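Local atomic coordinates of exported protein (Bacteroides fragilis, PDB entry 4JX0), a protein that is of unknown function but binds magnesium and pairs a DUF1735-family domain with a discoidin-like F5/F8 type C domain. Residues D177-N183 / A284-K290; G188-E194 / E315-R320; R259-P265 / V292-R298. One frame throughout, in Å; residues are numbered along the deposited sequence.

Contact 1 of 3, residues D177-N183 / A284-K290; sequences DNIDSSN and AYISFKK
N178 grips the backbone of K290 with both ends of its carboxamide: OD1 accepts from N of K290 at 2.8 Å, and ND2 donates to O of K290 at 3.2 Å, in the amide plane and on a carbonyl lone pair. CG of N178, opposite the backbone N (chi1 -164°), carries the amide across to K290. ND2 passes 3.5 Å from CD1 of F288, amide and ring planes 23° apart; the bonds from the amide to K290 and to ND1 of H272 fix its rotation. Alongside, I179 and F288 point the same way, CD1 of I179 reaching 3.6 Å from CE1 of the ring. These two form the non-hydrogen-bonded pair where strand 179-180 joins strand 283-294 antiparallel, their side chains directed into the F5/F8 type C-like β-sandwich, toward V260 and V262. D180 and S287 make the next, hydrogen-bonded pair, N of D180 to O of S287 at 2.8 Å, with side chains on the other face. There the extended chain of K289 passes CB of D180, and its NZ forms a salt bridge to OD1 of D177 at 2.8 Å, from above the carboxylate plane. Beyond D180 the strand pairing stops, and one water links O of D180, N of N183 and O of Y285. OD1 of N183 receives N of Y285 at 2.9 Å.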
loop_
_atom_site.group_PDB
_atom_site.type_symbol
_atom_site.label_atom_id
_atom_site.label_comp_id
_atom_site.label_asym_id
_atom_site.label_seq_id
_atom_site.Cartn_x
_atom_site.Cartn_y
_atom_site.Cartn_z
ATOM N N ASP A 177 8.736 -12.577 1.829
ATOM C CA ASP A 177 7.770 -13.107 2.793
ATOM C C ASP A 177 8.618 -13.928 3.722
ATOM O O ASP A 177 8.585 -15.165 3.671
ATOM C CB ASP A 177 6.659 -13.915 2.088
ATOM C CG ASP A 177 5.684 -14.654 2.977
ATOM O OD1 ASP A 177 5.505 -14.230 4.146
ATOM O OD2 ASP A 177 5.108 -15.678 2.512
ATOM N N ASN A 178 9.477 -13.232 4.499
ATOM C CA ASN A 178 10.436 -13.877 5.389
ATOM C C ASN A 178 10.267 -13.465 6.845
ATOM O O ASN A 178 11.211 -13.629 7.604
ATOM C CB ASN A 178 11.861 -13.555 4.927
ATOM C CG ASN A 178 12.902 -14.455 5.521
ATOM O OD1 ASN A 178 12.746 -15.675 5.541
ATOM N ND2 ASN A 178 13.961 -13.880 6.066
ATOM N N ILE A 179 9.078 -12.989 7.264
ATOM C CA ILE A 179 8.833 -12.622 8.657
ATOM C C ILE A 179 7.648 -13.440 9.165
ATOM O O ILE A 179 6.557 -13.357 8.597
ATOM C CB ILE A 179 8.613 -11.095 8.820
ATOM C CG1 ILE A 179 9.900 -10.291 8.478
ATOM C CG2 ILE A 179 8.114 -10.751 10.220
ATOM C CD1 ILE A 179 11.083 -10.441 9.419
ATOM N N ASP A 180 7.874 -14.237 10.225
ATOM C CA ASP A 180 6.845 -15.050 10.865
ATOM C C ASP A 180 6.238 -14.252 12.030
ATOM O O ASP A 180 6.968 -13.803 12.920
ATOM C CB ASP A 180 7.421 -16.385 11.338
ATOM C CG ASP A 180 6.392 -17.291 11.978
ATOM O OD1 ASP A 180 5.496 -17.780 11.255
ATOM O OD2 ASP A 180 6.464 -17.492 13.202
ATOM N N SER A 181 4.905 -14.080 12.011
ATOM C CA SER A 181 4.158 -13.305 12.995
ATOM C C SER A 181 3.389 -14.193 14.011
ATOM O O SER A 181 2.453 -13.713 14.659
ATOM C CB SER A 181 3.175 -12.401 12.265
ATOM O OG SER A 181 3.792 -11.730 11.177
ATOM N N SER A 182 3.807 -15.461 14.192
ATOM C CA SER A 182 3.158 -16.368 15.133
ATOM C C SER A 182 3.391 -15.958 16.588
ATOM O O SER A 182 2.651 -16.411 17.459
ATOM C CB SER A 182 3.670 -17.787 14.939
ATOM O OG SER A 182 4.991 -17.915 15.433
ATOM N N ASN A 183 4.467 -15.185 16.868
ATOM C CA ASN A 183 4.833 -14.740 18.211
ATOM C C ASN A 183 5.286 -15.912 19.107
ATOM O O ASN A 183 5.381 -15.747 20.323
ATOM C CB ASN A 183 3.694 -13.967 18.875
ATOM C CG ASN A 183 4.181 -12.942 19.854
ATOM O OD1 ASN A 183 4.989 -12.088 19.507
ATOM N ND2 ASN A 183 3.734 -13.017 21.104
ATOM N N ALA A 284 7.127 -9.385 22.299
ATOM C CA ALA A 284 6.934 -9.566 20.861
ATOM C C ALA A 284 8.106 -10.354 20.302
ATOM O O ALA A 284 9.243 -9.921 20.475
ATOM C CB ALA A 284 6.825 -8.216 20.167
ATOM N N TYR A 285 7.850 -11.515 19.670
ATOM C CA TYR A 285 8.892 -12.351 19.068
ATOM C C TYR A 285 8.798 -12.214 17.571
ATOM O O TYR A 285 7.816 -12.677 16.984
ATOM C CB TYR A 285 8.753 -13.826 19.482
ATOM C CG TYR A 285 9.177 -14.109 20.904
ATOM C CD1 TYR A 285 10.522 -14.204 21.245
ATOM C CD2 TYR A 285 8.236 -14.332 21.901
ATOM C CE1 TYR A 285 10.922 -14.506 22.548
ATOM C CE2 TYR A 285 8.621 -14.642 23.204
ATOM C CZ TYR A 285 9.962 -14.731 23.523
ATOM O OH TYR A 285 10.309 -14.952 24.829
ATOM N N ILE A 286 9.778 -11.533 16.951
ATOM C CA ILE A 286 9.826 -11.331 15.498
ATOM C C ILE A 286 10.794 -12.367 14.961
ATOM O O ILE A 286 11.955 -12.326 15.359
ATOM C CB ILE A 286 10.254 -9.878 15.167
ATOM C CG1 ILE A 286 9.361 -8.870 15.934
ATOM C CG2 ILE A 286 10.215 -9.639 13.651
ATOM C CD1 ILE A 286 9.725 -7.483 15.805
ATOM N N SER A 287 10.335 -13.322 14.125
ATOM C CA SER A 287 11.193 -14.403 13.621
ATOM C C SER A 287 11.353 -14.391 12.126
ATOM O O SER A 287 10.380 -14.202 11.405
ATOM C CB SER A 287 10.622 -15.763 14.012
ATOM O OG SER A 287 10.612 -15.970 15.412
ATOM N N PHE A 288 12.576 -14.678 11.656
ATOM C CA PHE A 288 12.858 -14.834 10.241
ATOM C C PHE A 288 12.503 -16.265 9.842
ATOM O O PHE A 288 12.975 -17.205 10.494
ATOM C CB PHE A 288 14.337 -14.544 9.927
ATOM C CG PHE A 288 14.739 -13.093 10.036
ATOM C CD1 PHE A 288 14.270 -12.157 9.127
ATOM C CD2 PHE A 288 15.674 -12.683 10.970
ATOM C CE1 PHE A 288 14.668 -10.822 9.200
ATOM C CE2 PHE A 288 16.073 -11.346 11.042
ATOM C CZ PHE A 288 15.569 -10.425 10.156
ATOM N N LYS A 289 11.676 -16.446 8.791
ATOM C CA LYS A 289 11.299 -17.782 8.298
ATOM C C LYS A 289 12.548 -18.555 7.883
ATOM O O LYS A 289 12.687 -19.737 8.201
ATOM C CB LYS A 289 10.311 -17.683 7.134
ATOM C CG LYS A 289 8.919 -17.275 7.586
ATOM C CD LYS A 289 8.002 -16.950 6.428
ATOM C CE LYS A 289 6.563 -16.948 6.874
ATOM N NZ LYS A 289 5.659 -16.376 5.861
ATOM N N LYS A 290 13.471 -17.854 7.215
ATOM C CA LYS A 290 14.781 -18.345 6.816
ATOM C C LYS A 290 15.812 -17.447 7.490
ATOM O O LYS A 290 15.798 -16.254 7.193
ATOM C CB LYS A 290 14.907 -18.291 5.280
ATOM C CG LYS A 290 16.239 -18.804 4.757
ATOM C CD LYS A 290 16.240 -18.987 3.249
ATOM C CE LYS A 290 17.521 -19.636 2.780
ATOM N NZ LYS A 290 17.496 -19.939 1.323
HETATM O O HOH W 1 6.858 -14.760 15.599
#

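Contact 2 of 3, residues G188-E194 / E315-R320; sequences GKGFNKE and EVTAFR. With MG (magnesium ion), chain D.
E315 divides its carboxylate between magnesium and N192: OE1 binds the metal at 2.4 Å, while OE2 accepts from ND2 of N192 at 2.9 Å. The short antiparallel pairing of strand 190-191 with strand 312-319 is extended by the N192 side chain toward the metal site of this discoidin-like β-sandwich, where S208, D211, N213, N314 and a water complete the shell. N192 is a second-shell residue, its amide 73° from the carboxylate plane. The same ND2 donates to O of V316 at 2.9 Å. CG2 of T317 lies against the backbone of F191. A318 exchanges backbone hydrogen bonds with F191 and sets CB over one face of its ring, 4.0 Å from the centroid. CG of F191 lies between backbone N and carbonyl carbon (chi1 75°), which places the ring between A318 and R320. F319 pairs with G190, and its ring edge meets C of G188. R320 bonds twice to the backbone of K189, then sets its guanidinium over the opposite face of the F191 ring, the planes 44° apart, a cation-pi contact with CZ 4.1 Å from the centroid. NH2 of R320 meets OE2 of E194 in a salt bridge of 2.6 Å whose hydrogen bond is bent and weak.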
loop_
_atom_site.group_PDB
_atom_site.type_symbol
_atom_site.label_atom_id
_atom_site.label_comp_id
_atom_site.label_asym_id
_atom_site.label_seq_id
_atom_site.Cartn_x
_atom_site.Cartn_y
_atom_site.Cartn_z
ATOM N N GLY A 188 16.739 -20.084 19.928
ATOM C CA GLY A 188 18.075 -19.736 19.463
ATOM C C GLY A 188 18.896 -19.313 20.657
ATOM O O GLY A 188 18.439 -19.499 21.788
ATOM N N LYS A 189 20.070 -18.706 20.436
ATOM C CA LYS A 189 20.901 -18.242 21.550
ATOM C C LYS A 189 20.815 -16.716 21.599
ATOM O O LYS A 189 21.245 -16.042 20.666
ATOM C CB LYS A 189 22.356 -18.755 21.513
ATOM C CG LYS A 189 22.932 -19.184 20.176
ATOM C CD LYS A 189 24.245 -19.929 20.357
ATOM C CE LYS A 189 25.095 -19.987 19.110
ATOM N NZ LYS A 189 24.467 -20.793 18.031
ATOM N N GLY A 190 20.225 -16.199 22.674
ATOM C CA GLY A 190 19.978 -14.777 22.853
ATOM C C GLY A 190 21.179 -13.950 23.255
ATOM O O GLY A 190 22.082 -14.447 23.933
ATOM N N PHE A 191 21.171 -12.662 22.872
ATOM C CA PHE A 191 22.264 -11.733 23.168
ATOM C C PHE A 191 21.877 -10.285 22.860
ATOM O O PHE A 191 21.017 -10.062 22.004
ATOM C CB PHE A 191 23.511 -12.111 22.333
ATOM C CG PHE A 191 23.451 -11.739 20.869
ATOM C CD1 PHE A 191 22.870 -12.588 19.941
ATOM C CD2 PHE A 191 23.971 -10.533 20.420
ATOM C CE1 PHE A 191 22.819 -12.236 18.591
ATOM C CE2 PHE A 191 23.909 -10.181 19.073
ATOM C CZ PHE A 191 23.349 -11.041 18.166
ATOM N N ASN A 192 22.526 -9.310 23.538
ATOM C CA ASN A 192 22.338 -7.876 23.255
ATOM C C ASN A 192 23.415 -6.929 23.854
ATOM O O ASN A 192 23.301 -5.723 23.638
ATOM C CB ASN A 192 20.952 -7.390 23.702
ATOM C CG ASN A 192 20.666 -7.444 25.178
ATOM O OD1 ASN A 192 21.557 -7.625 26.023
ATOM N ND2 ASN A 192 19.400 -7.253 25.526
ATOM N N LYS A 193 24.460 -7.448 24.549
ATOM C CA LYS A 193 25.500 -6.615 25.151
ATOM C C LYS A 193 26.316 -5.909 24.080
ATOM O O LYS A 193 26.626 -4.720 24.207
ATOM C CB LYS A 193 26.437 -7.457 26.033
ATOM C CG LYS A 193 27.434 -6.601 26.825
ATOM C CD LYS A 193 28.305 -7.411 27.776
ATOM C CE LYS A 193 29.235 -6.521 28.574
ATOM N NZ LYS A 193 30.045 -7.295 29.550
ATOM N N GLU A 194 26.663 -6.655 23.036
ATOM C CA GLU A 194 27.475 -6.170 21.917
ATOM C C GLU A 194 26.671 -5.362 20.868
ATOM O O GLU A 194 27.283 -4.763 19.981
ATOM C CB GLU A 194 28.177 -7.359 21.231
ATOM C CG GLU A 194 27.250 -8.376 20.565
ATOM C CD GLU A 194 27.211 -9.719 21.266
ATOM O OE1 GLU A 194 26.655 -9.789 22.388
ATOM O OE2 GLU A 194 27.743 -10.698 20.691
ATOM N N GLU A 315 13.217 -3.474 25.852
ATOM C CA GLU A 315 14.424 -4.295 25.759
ATOM C C GLU A 315 14.442 -4.989 24.397
ATOM O O GLU A 315 13.386 -5.391 23.923
ATOM C CB GLU A 315 14.429 -5.325 26.906
ATOM C CG GLU A 315 15.679 -6.171 27.025
ATOM C CD GLU A 315 16.890 -5.542 27.681
ATOM O OE1 GLU A 315 16.839 -4.346 28.052
ATOM O OE2 GLU A 315 17.901 -6.267 27.824
ATOM N N VAL A 316 15.623 -5.111 23.762
ATOM C CA VAL A 316 15.792 -5.777 22.460
ATOM C C VAL A 316 16.785 -6.913 22.647
ATOM O O VAL A 316 17.870 -6.681 23.189
ATOM C CB VAL A 316 16.255 -4.797 21.349
ATOM C CG1 VAL A 316 16.457 -5.524 20.025
ATOM C CG2 VAL A 316 15.268 -3.649 21.178
ATOM N N THR A 317 16.417 -8.132 22.208
ATOM C CA THR A 317 17.270 -9.324 22.295
ATOM C C THR A 317 17.302 -9.990 20.934
ATOM O O THR A 317 16.242 -10.269 20.395
ATOM C CB THR A 317 16.739 -10.291 23.372
ATOM O OG1 THR A 317 16.391 -9.558 24.555
ATOM C CG2 THR A 317 17.717 -11.396 23.703
ATOM N N ALA A 318 18.499 -10.231 20.370
ATOM C CA ALA A 318 18.666 -10.904 19.077
ATOM C C ALA A 318 19.008 -12.375 19.317
ATOM O O ALA A 318 19.514 -12.696 20.386
ATOM C CB ALA A 318 19.763 -10.225 18.284
ATOM N N PHE A 319 18.734 -13.269 18.341
ATOM C CA PHE A 319 18.989 -14.709 18.475
ATOM C C PHE A 319 19.811 -15.269 17.311
ATOM O O PHE A 319 19.420 -15.057 16.166
ATOM C CB PHE A 319 17.660 -15.471 18.558
ATOM C CG PHE A 319 16.866 -15.142 19.797
ATOM C CD1 PHE A 319 16.066 -14.015 19.845
ATOM C CD2 PHE A 319 16.938 -15.947 20.922
ATOM C CE1 PHE A 319 15.366 -13.687 21.002
ATOM C CE2 PHE A 319 16.215 -15.633 22.070
ATOM C CZ PHE A 319 15.435 -14.499 22.104
ATOM N N ARG A 320 20.874 -16.081 17.606
ATOM C CA ARG A 320 21.717 -16.743 16.589
ATOM C C ARG A 320 21.451 -18.251 16.505
ATOM O O ARG A 320 21.112 -18.868 17.535
ATOM C CB ARG A 320 23.217 -16.561 16.870
ATOM C CG ARG A 320 23.625 -15.185 17.292
ATOM C CD ARG A 320 25.132 -15.024 17.326
ATOM N NE ARG A 320 25.566 -14.285 18.514
ATOM C CZ ARG A 320 26.699 -13.594 18.635
ATOM N NH1 ARG A 320 27.558 -13.518 17.622
ATOM N NH2 ARG A 320 26.980 -12.970 19.771
ATOM O OXT ARG A 320 21.726 -18.836 15.435
HETATM MG MG MG D . 15.539 -2.585 28.991
HETATM O O HOH W 2 14.454 -0.893 29.818
#

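Contact 3 of 3, residues R259-P265 / V292-R298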
loop_
_atom_site.group_PDB
_atom_site.type_symbol
_atom_site.label_atom_id
_atom_site.label_comp_id
_atom_site.label_asym_id
_atom_site.label_seq_id
_atom_site.Cartn_x
_atom_site.Cartn_y
_atom_site.Cartn_z
ATOM N N ARG A 259 7.456 -3.024 9.832
ATOM C CA ARG A 259 8.181 -3.413 8.621
ATOM C C ARG A 259 9.617 -3.722 9.015
ATOM O O ARG A 259 10.241 -2.879 9.658
ATOM C CB ARG A 259 8.120 -2.247 7.644
ATOM C CG ARG A 259 8.639 -2.507 6.234
ATOM C CD ARG A 259 8.906 -1.184 5.544
ATOM N NE ARG A 259 7.731 -0.304 5.636
ATOM C CZ ARG A 259 7.747 1.021 5.807
ATOM N NH1 ARG A 259 8.899 1.679 5.888
ATOM N NH2 ARG A 259 6.609 1.701 5.879
ATOM N N VAL A 260 10.143 -4.916 8.668
ATOM C CA VAL A 260 11.499 -5.313 9.052
ATOM C C VAL A 260 12.463 -5.159 7.856
ATOM O O VAL A 260 12.470 -6.006 6.952
ATOM C CB VAL A 260 11.518 -6.764 9.613
ATOM C CG1 VAL A 260 12.903 -7.126 10.148
ATOM C CG2 VAL A 260 10.467 -6.943 10.699
HETATM N N MSE A 261 13.305 -4.096 7.883
HETATM C CA MSE A 261 14.342 -3.844 6.865
HETATM C C MSE A 261 15.628 -4.506 7.305
HETATM O O MSE A 261 15.951 -4.446 8.489
HETATM C CB MSE A 261 14.608 -2.342 6.692
HETATM C CG MSE A 261 13.377 -1.495 6.448
HETATM SE SE MSE A 261 12.397 -2.001 4.860
HETATM C CE MSE A 261 13.723 -1.596 3.520
ATOM N N VAL A 262 16.386 -5.096 6.382
ATOM C CA VAL A 262 17.638 -5.773 6.727
ATOM C C VAL A 262 18.754 -5.285 5.829
ATOM O O VAL A 262 18.616 -5.385 4.616
ATOM C CB VAL A 262 17.456 -7.300 6.597
ATOM C CG1 VAL A 262 18.757 -8.029 6.891
ATOM C CG2 VAL A 262 16.344 -7.797 7.512
ATOM N N GLU A 263 19.874 -4.802 6.423
ATOM C CA GLU A 263 21.049 -4.377 5.664
ATOM C C GLU A 263 21.896 -5.589 5.422
ATOM O O GLU A 263 22.446 -6.173 6.364
ATOM C CB GLU A 263 21.875 -3.288 6.368
ATOM C CG GLU A 263 22.852 -2.601 5.418
ATOM C CD GLU A 263 23.825 -1.627 6.051
ATOM O OE1 GLU A 263 24.465 -1.995 7.062
ATOM O OE2 GLU A 263 23.992 -0.514 5.502
ATOM N N THR A 264 22.024 -5.951 4.151
ATOM C CA THR A 264 22.790 -7.117 3.722
ATOM C C THR A 264 24.311 -6.824 3.796
ATOM O O THR A 264 24.714 -5.667 3.983
ATOM C CB THR A 264 22.338 -7.479 2.303
ATOM O OG1 THR A 264 22.527 -6.335 1.463
ATOM C CG2 THR A 264 20.873 -7.921 2.256
ATOM N N PRO A 265 25.181 -7.844 3.636
ATOM C CA PRO A 265 26.631 -7.578 3.697
ATOM C C PRO A 265 27.153 -6.609 2.620
ATOM O O PRO A 265 28.152 -5.934 2.870
ATOM C CB PRO A 265 27.247 -8.972 3.520
ATOM C CG PRO A 265 26.173 -9.926 3.957
ATOM C CD PRO A 265 24.919 -9.285 3.440
ATOM N N VAL A 292 18.870 -14.995 8.268
ATOM C CA VAL A 292 19.516 -14.088 7.315
ATOM C C VAL A 292 20.831 -13.515 7.854
ATOM O O VAL A 292 20.880 -13.030 8.984
ATOM C CB VAL A 292 18.540 -12.942 6.893
ATOM C CG1 VAL A 292 17.866 -12.275 8.088
ATOM C CG2 VAL A 292 19.236 -11.899 6.022
ATOM N N GLU A 293 21.881 -13.521 7.003
ATOM C CA GLU A 293 23.170 -12.901 7.334
ATOM C C GLU A 293 23.014 -11.405 7.140
ATOM O O GLU A 293 22.633 -10.972 6.050
ATOM C CB GLU A 293 24.337 -13.438 6.473
ATOM C CG GLU A 293 25.161 -14.523 7.144
ATOM C CD GLU A 293 26.606 -14.586 6.688
ATOM O OE1 GLU A 293 26.867 -14.346 5.486
ATOM O OE2 GLU A 293 27.479 -14.877 7.538
ATOM N N CYS A 294 23.273 -10.620 8.191
ATOM C CA CYS A 294 23.104 -9.175 8.118
ATOM C C CYS A 294 24.039 -8.450 9.075
ATOM O O CYS A 294 24.566 -9.034 10.023
ATOM C CB CYS A 294 21.649 -8.811 8.394
ATOM S SG CYS A 294 21.018 -9.377 10.000
ATOM N N THR A 295 24.227 -7.157 8.792
ATOM C CA THR A 295 25.045 -6.237 9.577
ATOM C C THR A 295 24.145 -5.385 10.472
ATOM O O THR A 295 24.520 -5.095 11.610
ATOM C CB THR A 295 25.891 -5.378 8.638
ATOM O OG1 THR A 295 25.049 -4.796 7.638
ATOM C CG2 THR A 295 26.981 -6.181 7.969
ATOM N N LYS A 296 22.974 -4.969 9.948
ATOM C CA LYS A 296 21.988 -4.172 10.672
ATOM C C LYS A 296 20.558 -4.611 10.339
ATOM O O LYS A 296 20.305 -5.155 9.264
ATOM C CB LYS A 296 22.115 -2.675 10.321
ATOM C CG LYS A 296 23.484 -2.057 10.470
ATOM C CD LYS A 296 23.440 -0.587 10.070
ATOM C CE LYS A 296 24.808 0.046 10.014
ATOM N NZ LYS A 296 24.794 1.300 9.218
ATOM N N VAL A 297 19.619 -4.309 11.244
ATOM C CA VAL A 297 18.178 -4.557 11.074
ATOM C C VAL A 297 17.467 -3.286 11.545
ATOM O O VAL A 297 17.834 -2.754 12.590
ATOM C CB VAL A 297 17.688 -5.823 11.827
ATOM C CG1 VAL A 297 16.181 -6.008 11.673
ATOM C CG2 VAL A 297 18.431 -7.059 11.339
ATOM N N ARG A 298 16.491 -2.781 10.776
ATOM C CA ARG A 298 15.776 -1.544 11.091
ATOM C C ARG A 298 14.274 -1.778 11.087
ATOM O O ARG A 298 13.709 -2.215 10.082
ATOM C CB ARG A 298 16.150 -0.430 10.082
ATOM C CG ARG A 298 15.476 0.927 10.308
ATOM C CD ARG A 298 15.928 1.945 9.281
ATOM N NE ARG A 298 17.321 2.341 9.498
ATOM C CZ ARG A 298 18.012 3.175 8.723
ATOM N NH1 ARG A 298 17.446 3.723 7.650
ATOM N NH2 ARG A 298 19.277 3.468 9.014
#
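E263 and K296 lie side by side and point the same way, the aliphatic part of the lysine passing OE1 of the glutamate, with CD 3.5 Å from it. The ammonium ends in a long salt bridge, NZ of K296 standing 4.0 Å from OE1 of E263. CG of E263 is turned away from the backbone N (chi1 -164°) and the chain beyond is extended, which brings OE1 within 2.9 Å of OG1 of T295. That hydroxyl also lies near O of E263, the acceptor for N of T295, so main chain and side chain of one glutamate meet T295 at the corner between the two strands of 292-298. On the other face the valines pack together. V262, with CG1 anti to the backbone N (chi1 178°), turns that methyl to both CB of C294, 3.4 Å away, and CG2 of V292, at 4.0 Å. CG1 of V260 meets CG1 of V297 at 3.8 Å. Selenomethionine M261 and R298 exchange backbone bonds in both directions, after which their side chains part: R298 bends at chi3 (-70°) and takes its guanidinium to T229 and to cation-pi contacts with W269 and Y227. Strand 255-263 lies between strands 296-304 and 269-276 in a five-stranded antiparallel sheet, and its valines V260 and V262 pack on I286 and F288 of strand 283-294, while V297 packs on F241 of strand 235-244.

In the fold
After strand 165-174, the last of the ten-stranded sheet, the chain enters the second half of the protein at 177-183, where contact 1 opens; contact 2 opens at 188-194 and contact 3 at 259-265. Contact 1 closes first, at 284-290, so it crosses both others. Contact 3 closes next, at 292-298, and is nested inside the loop that contact 2 closes at the C terminus, 315-320. Contacts 1 and 2 attach short strands to the six-stranded sheet, at strands 283-294 and 312-319, while contact 3 lies mainly in the five-stranded sheet. Contacts 1 and 3 touch across the interior; contact 2 stands apart, beside the magnesium.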